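Local coordinates for calcium binding protein (Fasciola hepatica, PDB 5FX0) that probably binds calcium through the EF-hand part of the full-length protein, the piece described here being its dynein light chain-like domain, at residues Lys35-Ala40 with Gln53-Tyr58; Val24-Glu29 with Pro84-Gln89; Lys49-Asp54 with Cys69-Gly74. All blocks are in the same frame, centred on the assembly; numbering follows the deposited sequence.

Contact 1: residues Lys35-Ala40 with Gln53-Tyr58; sequences KSLVTA and QDMKNY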
loop_
_atom_site.group_PDB
_atom_site.type_symbol
_atom_site.label_atom_id
_atom_site.label_comp_id
_atom_site.label_asym_id
_atom_site.label_seq_id
_atom_site.Cartn_x
_atom_site.Cartn_y
_atom_site.Cartn_z
ATOM N N LYS A 35 4.861 -2.605 -17.167
ATOM C CA LYS A 35 4.706 -3.711 -18.123
ATOM C C LYS A 35 6.059 -4.404 -18.384
ATOM O O LYS A 35 6.165 -5.620 -18.307
ATOM C CB LYS A 35 4.133 -3.166 -19.436
ATOM C CG LYS A 35 3.243 -4.093 -20.233
ATOM C CD LYS A 35 2.598 -3.329 -21.397
ATOM C CE LYS A 35 1.674 -4.196 -22.242
ATOM N NZ LYS A 35 2.424 -5.092 -23.164
ATOM N N SER A 36 7.088 -3.617 -18.675
ATOM C CA SER A 36 8.387 -4.186 -19.057
ATOM C C SER A 36 9.101 -4.760 -17.842
ATOM O O SER A 36 9.778 -5.783 -17.955
ATOM C CB SER A 36 9.281 -3.154 -19.758
ATOM O OG SER A 36 10.130 -2.503 -18.833
ATOM N N LEU A 37 8.946 -4.110 -16.685
ATOM C CA LEU A 37 9.551 -4.610 -15.458
ATOM C C LEU A 37 8.969 -5.946 -15.025
ATOM O O LEU A 37 9.723 -6.838 -14.609
ATOM C CB LEU A 37 9.449 -3.603 -14.320
ATOM C CG LEU A 37 10.285 -2.327 -14.424
ATOM C CD1 LEU A 37 9.978 -1.456 -13.224
ATOM C CD2 LEU A 37 11.775 -2.642 -14.482
ATOM N N VAL A 38 7.649 -6.096 -15.137
ATOM C CA VAL A 38 6.978 -7.331 -14.705
ATOM C C VAL A 38 7.260 -8.463 -15.691
ATOM O O VAL A 38 7.417 -9.602 -15.295
ATOM C CB VAL A 38 5.452 -7.136 -14.536
ATOM C CG1 VAL A 38 4.761 -8.429 -14.161
ATOM C CG2 VAL A 38 5.151 -6.113 -13.453
ATOM N N THR A 39 7.311 -8.124 -16.973
ATOM C CA THR A 39 7.537 -9.076 -18.030
ATOM C C THR A 39 8.945 -9.634 -17.959
ATOM O O THR A 39 9.112 -10.841 -17.982
ATOM C CB THR A 39 7.261 -8.433 -19.393
ATOM O OG1 THR A 39 5.885 -8.047 -19.434
ATOM C CG2 THR A 39 7.535 -9.409 -20.537
ATOM N N ALA A 40 9.946 -8.766 -17.851
ATOM C CA ALA A 40 11.330 -9.201 -17.617
ATOM C C ALA A 40 11.425 -10.276 -16.514
ATOM O O ALA A 40 11.987 -11.350 -16.734
ATOM C CB ALA A 40 12.224 -8.008 -17.288
ATOM N N GLN A 53 10.680 -1.823 -6.170
ATOM C CA GLN A 53 11.892 -1.021 -5.982
ATOM C C GLN A 53 12.274 -0.257 -7.238
ATOM O O GLN A 53 12.477 0.950 -7.178
ATOM C CB GLN A 53 13.060 -1.903 -5.539
ATOM C CG GLN A 53 14.246 -1.129 -4.980
ATOM C CD GLN A 53 15.494 -1.985 -4.839
ATOM O OE1 GLN A 53 16.606 -1.474 -4.888
ATOM N NE2 GLN A 53 15.314 -3.292 -4.671
ATOM N N ASP A 54 12.358 -0.954 -8.364
ATOM C CA ASP A 54 12.648 -0.306 -9.664
ATOM C C ASP A 54 11.595 0.709 -10.133
ATOM O O ASP A 54 11.935 1.746 -10.709
ATOM C CB ASP A 54 12.882 -1.355 -10.753
ATOM C CG ASP A 54 14.052 -2.292 -10.420
ATOM O OD1 ASP A 54 14.987 -1.861 -9.690
ATOM O OD2 ASP A 54 14.019 -3.465 -10.872
ATOM N N MET A 55 10.326 0.433 -9.874
ATOM C CA MET A 55 9.316 1.447 -10.112
ATOM C C MET A 55 9.628 2.717 -9.311
ATOM O O MET A 55 9.643 3.813 -9.869
ATOM C CB MET A 55 7.904 0.946 -9.783
ATOM C CG MET A 55 7.301 0.066 -10.838
ATOM S SD MET A 55 7.017 0.837 -12.439
ATOM C CE MET A 55 5.937 2.201 -12.009
ATOM N N LYS A 56 9.867 2.564 -8.015
ATOM C CA LYS A 56 10.133 3.719 -7.143
ATOM C C LYS A 56 11.370 4.519 -7.579
ATOM O O LYS A 56 11.339 5.737 -7.555
ATOM C CB LYS A 56 10.191 3.316 -5.655
ATOM C CG LYS A 56 11.464 3.735 -4.936
ATOM C CD LYS A 56 11.214 4.219 -3.528
ATOM C CE LYS A 56 12.351 5.111 -3.041
ATOM N NZ LYS A 56 11.818 6.427 -2.586
ATOM N N ASN A 57 12.437 3.824 -7.963
ATOM C CA ASN A 57 13.674 4.457 -8.460
ATOM C C ASN A 57 13.485 5.164 -9.805
ATOM O O ASN A 57 13.925 6.302 -9.959
ATOM C CB ASN A 57 14.814 3.429 -8.576
ATOM C CG ASN A 57 15.251 2.864 -7.220
ATOM O OD1 ASN A 57 14.935 3.406 -6.175
ATOM N ND2 ASN A 57 15.964 1.753 -7.249
ATOM N N TYR A 58 12.821 4.504 -10.759
ATOM C CA TYR A 58 12.518 5.110 -12.072
ATOM C C TYR A 58 11.756 6.430 -11.928
ATOM O O TYR A 58 12.053 7.415 -12.601
ATOM C CB TYR A 58 11.729 4.127 -12.950
ATOM C CG TYR A 58 11.118 4.706 -14.215
ATOM C CD1 TYR A 58 11.861 4.808 -15.405
ATOM C CD2 TYR A 58 9.776 5.120 -14.239
ATOM C CE1 TYR A 58 11.284 5.318 -16.564
ATOM C CE2 TYR A 58 9.198 5.639 -15.387
ATOM C CZ TYR A 58 9.945 5.726 -16.546
ATOM O OH TYR A 58 9.348 6.245 -17.674
#
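This is a lateral helix-helix contact, partly buried, in which Leu-37 near the C-terminal end of helix 24-40 meets Asp-54 and Met-55 on helix 48-63. It illustrates how one branched side chain can bridge two helices. Leu-37 extends away from its own backbone, CD1 lying anti to CA (chi2 178°), and that methyl does most of the touching. CD1 lies 3.8 Å from Met-55 SD and equally 3.8 Å from Asp-54 CB, while CD2 sits slightly farther off, 4.1 Å from Asp-54 CB. The methyl thus rests between two successive residues of the facing helix, with Met-55 CG also close, at 3.9 Å from CD1. Asp-54 offers its methylene rather than its carboxylate. Met-55 is bent at both chi2 and chi3, which brings its thioether beside the leucine and lets the side chain also pack on Val-30 and Phe-34 of helix 24-40. On the far side of helix 48-63, Lys-56 packs against Phe-80 of the second subunit. Two consecutive helices packed side by side against an antiparallel sheet are characteristic of the dynein light chain fold.

Contact 2: residues Val24-Glu29 with Pro84-Gln89; sequences VPRQVE and PFLSIQ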
loop_
_atom_site.group_PDB
_atom_site.type_symbol
_atom_site.label_atom_id
_atom_site.label_comp_id
_atom_site.label_asym_id
_atom_site.label_seq_id
_atom_site.Cartn_x
_atom_site.Cartn_y
_atom_site.Cartn_z
ATOM N N VAL A 24 -1.866 12.528 -18.726
ATOM C CA VAL A 24 -1.897 11.436 -19.687
ATOM C C VAL A 24 -0.510 10.929 -20.098
ATOM O O VAL A 24 -0.280 9.728 -20.043
ATOM C CB VAL A 24 -2.712 11.791 -20.945
ATOM C CG1 VAL A 24 -2.425 10.812 -22.081
ATOM C CG2 VAL A 24 -4.194 11.803 -20.608
ATOM N N PRO A 25 0.405 11.820 -20.519
ATOM C CA PRO A 25 1.725 11.297 -20.945
ATOM C C PRO A 25 2.500 10.567 -19.844
ATOM O O PRO A 25 3.234 9.634 -20.144
ATOM C CB PRO A 25 2.497 12.559 -21.397
ATOM C CG PRO A 25 1.460 13.594 -21.610
ATOM C CD PRO A 25 0.328 13.283 -20.665
ATOM N N ARG A 26 2.350 10.981 -18.590
ATOM C CA ARG A 26 2.997 10.270 -17.494
ATOM C C ARG A 26 2.347 8.933 -17.195
ATOM O O ARG A 26 3.052 7.969 -16.916
ATOM C CB ARG A 26 3.028 11.109 -16.247
ATOM C CG ARG A 26 3.948 12.292 -16.386
ATOM C CD ARG A 26 4.123 12.952 -15.038
ATOM N NE ARG A 26 4.727 14.259 -15.161
ATOM C CZ ARG A 26 5.027 15.041 -14.135
ATOM N NH1 ARG A 26 4.802 14.647 -12.885
ATOM N NH2 ARG A 26 5.577 16.227 -14.366
ATOM N N GLN A 27 1.022 8.876 -17.246
ATOM C CA GLN A 27 0.305 7.606 -17.107
ATOM C C GLN A 27 0.852 6.588 -18.082
ATOM O O GLN A 27 1.081 5.459 -17.701
ATOM C CB GLN A 27 -1.207 7.736 -17.362
ATOM C CG GLN A 27 -1.977 8.639 -16.407
ATOM C CD GLN A 27 -3.388 8.918 -16.903
ATOM O OE1 GLN A 27 -4.109 8.006 -17.307
ATOM N NE2 GLN A 27 -3.792 10.165 -16.844
ATOM N N VAL A 28 1.044 6.984 -19.339
ATOM C CA VAL A 28 1.563 6.082 -20.365
ATOM C C VAL A 28 2.988 5.624 -20.006
ATOM O O VAL A 28 3.247 4.444 -20.033
ATOM C CB VAL A 28 1.500 6.710 -21.794
ATOM C CG1 VAL A 28 2.224 5.838 -22.836
ATOM C CG2 VAL A 28 0.047 6.913 -22.229
ATOM N N GLU A 29 3.886 6.540 -19.645
ATOM C CA GLU A 29 5.274 6.166 -19.281
ATOM C C GLU A 29 5.340 5.209 -18.100
ATOM O O GLU A 29 6.046 4.203 -18.143
ATOM C CB GLU A 29 6.102 7.384 -18.899
ATOM C CG GLU A 29 6.455 8.304 -20.043
ATOM C CD GLU A 29 7.349 9.456 -19.608
ATOM O OE1 GLU A 29 7.124 10.032 -18.511
ATOM O OE2 GLU A 29 8.277 9.792 -20.383
ATOM N N PRO A 84 -3.741 17.733 -2.915
ATOM C CA PRO A 84 -3.316 17.121 -4.177
ATOM C C PRO A 84 -1.928 16.477 -4.048
ATOM O O PRO A 84 -1.043 17.039 -3.411
ATOM C CB PRO A 84 -3.280 18.304 -5.164
ATOM C CG PRO A 84 -3.295 19.537 -4.321
ATOM C CD PRO A 84 -4.018 19.176 -3.057
ATOM N N PHE A 85 -1.776 15.279 -4.602
ATOM C CA PHE A 85 -0.457 14.675 -4.834
ATOM C C PHE A 85 -0.546 13.818 -6.073
ATOM O O PHE A 85 -1.634 13.349 -6.434
ATOM C CB PHE A 85 0.007 13.836 -3.631
ATOM C CG PHE A 85 -0.939 12.713 -3.263
ATOM C CD1 PHE A 85 -2.053 12.958 -2.477
ATOM C CD2 PHE A 85 -0.710 11.412 -3.698
ATOM C CE1 PHE A 85 -2.925 11.924 -2.126
ATOM C CE2 PHE A 85 -1.573 10.371 -3.353
ATOM C CZ PHE A 85 -2.682 10.625 -2.563
ATOM N N LEU A 86 0.587 13.617 -6.729
ATOM C CA LEU A 86 0.649 12.701 -7.864
ATOM C C LEU A 86 0.499 11.269 -7.361
ATOM O O LEU A 86 1.216 10.839 -6.453
ATOM C CB LEU A 86 1.958 12.820 -8.613
ATOM C CG LEU A 86 2.257 14.168 -9.249
ATOM C CD1 LEU A 86 3.638 14.108 -9.885
ATOM C CD2 LEU A 86 1.200 14.527 -10.282
ATOM N N SER A 87 -0.457 10.564 -7.950
ATOM C CA SER A 87 -0.659 9.160 -7.707
ATOM C C SER A 87 -1.187 8.478 -8.941
ATOM O O SER A 87 -1.785 9.095 -9.830
ATOM C CB SER A 87 -1.672 8.958 -6.593
ATOM O OG SER A 87 -2.948 9.349 -7.047
ATOM N N ILE A 88 -0.994 7.176 -8.952
ATOM C CA ILE A 88 -1.515 6.310 -9.986
ATOM C C ILE A 88 -1.784 4.947 -9.354
ATOM O O ILE A 88 -1.044 4.490 -8.457
ATOM C CB ILE A 88 -0.579 6.275 -11.194
ATOM C CG1 ILE A 88 -1.238 5.620 -12.391
ATOM C CG2 ILE A 88 0.758 5.606 -10.887
ATOM C CD1 ILE A 88 -0.469 5.893 -13.663
ATOM N N GLN A 89 -2.897 4.360 -9.772
ATOM C CA GLN A 89 -3.337 3.042 -9.358
ATOM C C GLN A 89 -3.803 2.362 -10.615
ATOM O O GLN A 89 -4.624 2.893 -11.333
ATOM C CB GLN A 89 -4.481 3.139 -8.395
ATOM C CG GLN A 89 -4.151 3.969 -7.181
ATOM C CD GLN A 89 -5.378 4.227 -6.369
ATOM O OE1 GLN A 89 -6.202 3.340 -6.161
ATOM N NE2 GLN A 89 -5.532 5.454 -5.931
#
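Helix-on-sheet packing is the element at work where Arg-26 and Gln-27, in the first turns of helix 24-40, meet Leu-86, just before strand 87-92, and Ile-88 within it. The backbones approach most closely at Gln-27 and Ile-88, whose CA atoms lie 7.5 Å apart. Ile-88 bridges this gap with a nearly fully extended chain: CG1 stands opposite the backbone N (chi1 -168°) and chi2 is 166°, which carries CD1 out toward the helix. There it settles 3.9 Å from Gln-27 CA and 4.2 Å from Gln-27 CG, touching the aliphatic root of the glutamine. The amide of Gln-27 goes elsewhere, its NE2 bonding to Met-22 O just ahead of the helix, while the side chain also lies on Met-17 and Thr-20 of strand 15-20. Two residues earlier than Ile-88, Leu-86 faces the same helix. Its CD1 stands 3.3 Å from Arg-26 NH1, at the edge of the guanidinium and near its plane, and the two side chains cross at about a right angle. Arg-26 is extended from CG to NE and rests on Tyr-63 of helix 48-63 as well. Backbone bonds from Leu-86 to Arg-101 and from Ile-88 to Ala-99 hold this stretch to strand 95-101. The chemistry therefore differs between the two pairs. Gln-27 lends its hydrocarbon part to carbon-on-carbon packing with Ile-88, whereas Arg-26 meets Leu-86 with the edge of its guanidinium, a methyl beside a charged nitrogen. Both pairs are van der Waals contacts, and the amide of Gln-27 is satisfied at Met-22 O rather than across the contact.

Contact 3: residues Lys49-Asp54 with Cys69-Gly74; sequences KDVAQD and CVILTG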
loop_
_atom_site.group_PDB
_atom_site.type_symbol
_atom_site.label_atom_id
_atom_site.label_comp_id
_atom_site.label_asym_id
_atom_site.label_seq_id
_atom_site.Cartn_x
_atom_site.Cartn_y
_atom_site.Cartn_z
ATOM N N LYS A 49 8.829 -7.457 -4.947
ATOM C CA LYS A 49 9.630 -6.489 -4.178
ATOM C C LYS A 49 10.665 -5.767 -5.055
ATOM O O LYS A 49 10.858 -4.555 -4.898
ATOM C CB LYS A 49 10.330 -7.139 -2.969
ATOM C CG LYS A 49 9.621 -6.921 -1.647
ATOM C CD LYS A 49 10.412 -7.525 -0.492
ATOM C CE LYS A 49 9.600 -7.481 0.796
ATOM N NZ LYS A 49 10.277 -8.169 1.931
ATOM N N ASP A 50 11.302 -6.488 -5.983
ATOM C CA ASP A 50 12.286 -5.861 -6.891
ATOM C C ASP A 50 11.600 -4.950 -7.894
ATOM O O ASP A 50 12.074 -3.845 -8.162
ATOM C CB ASP A 50 13.122 -6.905 -7.648
ATOM C CG ASP A 50 13.874 -7.855 -6.712
ATOM O OD1 ASP A 50 14.347 -7.388 -5.649
ATOM O OD2 ASP A 50 13.978 -9.065 -7.034
ATOM N N VAL A 51 10.477 -5.413 -8.441
ATOM C CA VAL A 51 9.656 -4.572 -9.324
ATOM C C VAL A 51 9.205 -3.308 -8.581
ATOM O O VAL A 51 9.326 -2.215 -9.132
ATOM C CB VAL A 51 8.447 -5.330 -9.899
ATOM C CG1 VAL A 51 7.557 -4.381 -10.702
ATOM C CG2 VAL A 51 8.921 -6.524 -10.747
ATOM N N ALA A 52 8.755 -3.445 -7.332
ATOM C CA ALA A 52 8.328 -2.276 -6.553
ATOM C C ALA A 52 9.481 -1.279 -6.351
ATOM O O ALA A 52 9.289 -0.051 -6.402
ATOM C CB ALA A 52 7.739 -2.697 -5.216
ATOM N N GLN A 53 10.680 -1.823 -6.170
ATOM C CA GLN A 53 11.892 -1.021 -5.982
ATOM C C GLN A 53 12.274 -0.257 -7.238
ATOM O O GLN A 53 12.477 0.950 -7.178
ATOM C CB GLN A 53 13.060 -1.903 -5.539
ATOM C CG GLN A 53 14.246 -1.129 -4.980
ATOM C CD GLN A 53 15.494 -1.985 -4.839
ATOM O OE1 GLN A 53 16.606 -1.474 -4.888
ATOM N NE2 GLN A 53 15.314 -3.292 -4.671
ATOM N N ASP A 54 12.358 -0.954 -8.364
ATOM C CA ASP A 54 12.648 -0.306 -9.664
ATOM C C ASP A 54 11.595 0.709 -10.133
ATOM O O ASP A 54 11.935 1.746 -10.709
ATOM C CB ASP A 54 12.882 -1.355 -10.753
ATOM C CG ASP A 54 14.052 -2.292 -10.420
ATOM O OD1 ASP A 54 14.987 -1.861 -9.690
ATOM O OD2 ASP A 54 14.019 -3.465 -10.872
ATOM N N CYS A 69 5.837 2.867 -3.791
ATOM C CA CYS A 69 5.189 1.913 -4.684
ATOM C C CYS A 69 4.788 0.694 -3.875
ATOM O O CYS A 69 5.585 0.157 -3.102
ATOM C CB CYS A 69 6.094 1.492 -5.846
ATOM S SG CYS A 69 5.240 0.398 -7.026
ATOM N N VAL A 70 3.539 0.286 -4.033
ATOM C CA VAL A 70 3.005 -0.912 -3.427
ATOM C C VAL A 70 2.418 -1.740 -4.558
ATOM O O VAL A 70 1.695 -1.217 -5.407
ATOM C CB VAL A 70 1.924 -0.583 -2.372
ATOM C CG1 VAL A 70 1.257 -1.845 -1.836
ATOM C CG2 VAL A 70 2.522 0.179 -1.212
ATOM N N ILE A 71 2.737 -3.029 -4.576
ATOM C CA ILE A 71 2.154 -3.958 -5.518
ATOM C C ILE A 71 1.361 -4.943 -4.711
ATOM O O ILE A 71 1.818 -5.405 -3.657
ATOM C CB ILE A 71 3.214 -4.675 -6.357
ATOM C CG1 ILE A 71 4.072 -3.653 -7.093
ATOM C CG2 ILE A 71 2.571 -5.591 -7.389
ATOM C CD1 ILE A 71 5.202 -4.301 -7.867
ATOM N N LEU A 72 0.170 -5.268 -5.193
ATOM C CA LEU A 72 -0.641 -6.237 -4.514
ATOM C C LEU A 72 -1.567 -6.990 -5.419
ATOM O O LEU A 72 -1.682 -6.702 -6.588
ATOM C CB LEU A 72 -1.430 -5.575 -3.402
ATOM C CG LEU A 72 -2.434 -4.525 -3.844
ATOM C CD1 LEU A 72 -3.805 -4.842 -3.284
ATOM C CD2 LEU A 72 -1.958 -3.169 -3.366
ATOM N N THR A 73 -2.176 -8.008 -4.841
ATOM C CA THR A 73 -3.275 -8.753 -5.412
ATOM C C THR A 73 -4.285 -8.740 -4.283
ATOM O O THR A 73 -3.929 -8.998 -3.133
ATOM C CB THR A 73 -2.863 -10.208 -5.730
ATOM O OG1 THR A 73 -2.774 -10.962 -4.515
ATOM C CG2 THR A 73 -1.516 -10.225 -6.398
ATOM N N GLY A 74 -5.524 -8.433 -4.593
ATOM C CA GLY A 74 -6.581 -8.440 -3.602
ATOM C C GLY A 74 -7.256 -7.104 -3.656
ATOM O O GLY A 74 -7.246 -6.457 -4.691
#
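The 2.9 Å backbone bond from Asp-54 N to Asp-50 O spans the helical turn that carries Val-51 and Ala-52, the two residues that press against Cys-69 and Ile-71 of strand 67-72. Across the gap itself the side-chain pairs are apolar, and methyl or methylene groups also rest on the backbone N and O of Ala-52; together they show how a small residue lets a helix come close to a strand. Ala-52 is the point of approach, its CA only 5.6 Å from that of Cys-69, and the axes of helix 49-54 and strand 69-72 pass within 7.8 Å of each other, running roughly antiparallel, at 149°. Ile-71 does most of the reaching. Its CG1 lies beside the backbone N (chi1 -57°) and CD1 continues outward, anti to CA, so that this one methyl fits between the two helical residues. It stands 3.7 Å from Val-51 CG1, 3.7 Å from Ala-52 N and 4.0 Å from Ala-52 CB, with the valine and isoleucine side chains crossing at about a right angle. Cys-69 also lies against the alanine: its CB is 3.6 Å from Ala-52 O, and SG lies 4.4 Å from Ala-52 CB. All four touching residues are buried. Val-70, between them on the strand, points its side chain away from the helix, as strand alternation requires. Helix 24-40 packs alongside: Phe-34 touches both Val-51 and Ile-71, and Val-38 touches Val-51. Within the sheet, strand 67-72 bonds to strand 95-101. At its other edge residues 69-74 pair in an antiparallel ladder with a strand of the second subunit, so the helix lies over the place where the sheet passes from one chain to the next.

The three contacts join the two helices and the antiparallel sheet of one compact domain. Contacts 1 and 2 both draw on helix 24-40, at its C-terminal and N-terminal ends respectively, with centres about 15 Å apart. Contacts 1 and 3 share Gln-53 and Asp-54 on helix 48-63; their centres are about 9 Å apart, and Met-55 CB touches Cys-69 SG. The centres of contacts 2 and 3 lie about 16 Å apart, on opposite sides of the chain's centre, yet both bring a helix onto the same sheet. Along the chain, contact 2 spans the other two, linking the first helix to a late strand. Residues of the segments of contacts 1 and 3 also lie at the subunit interface.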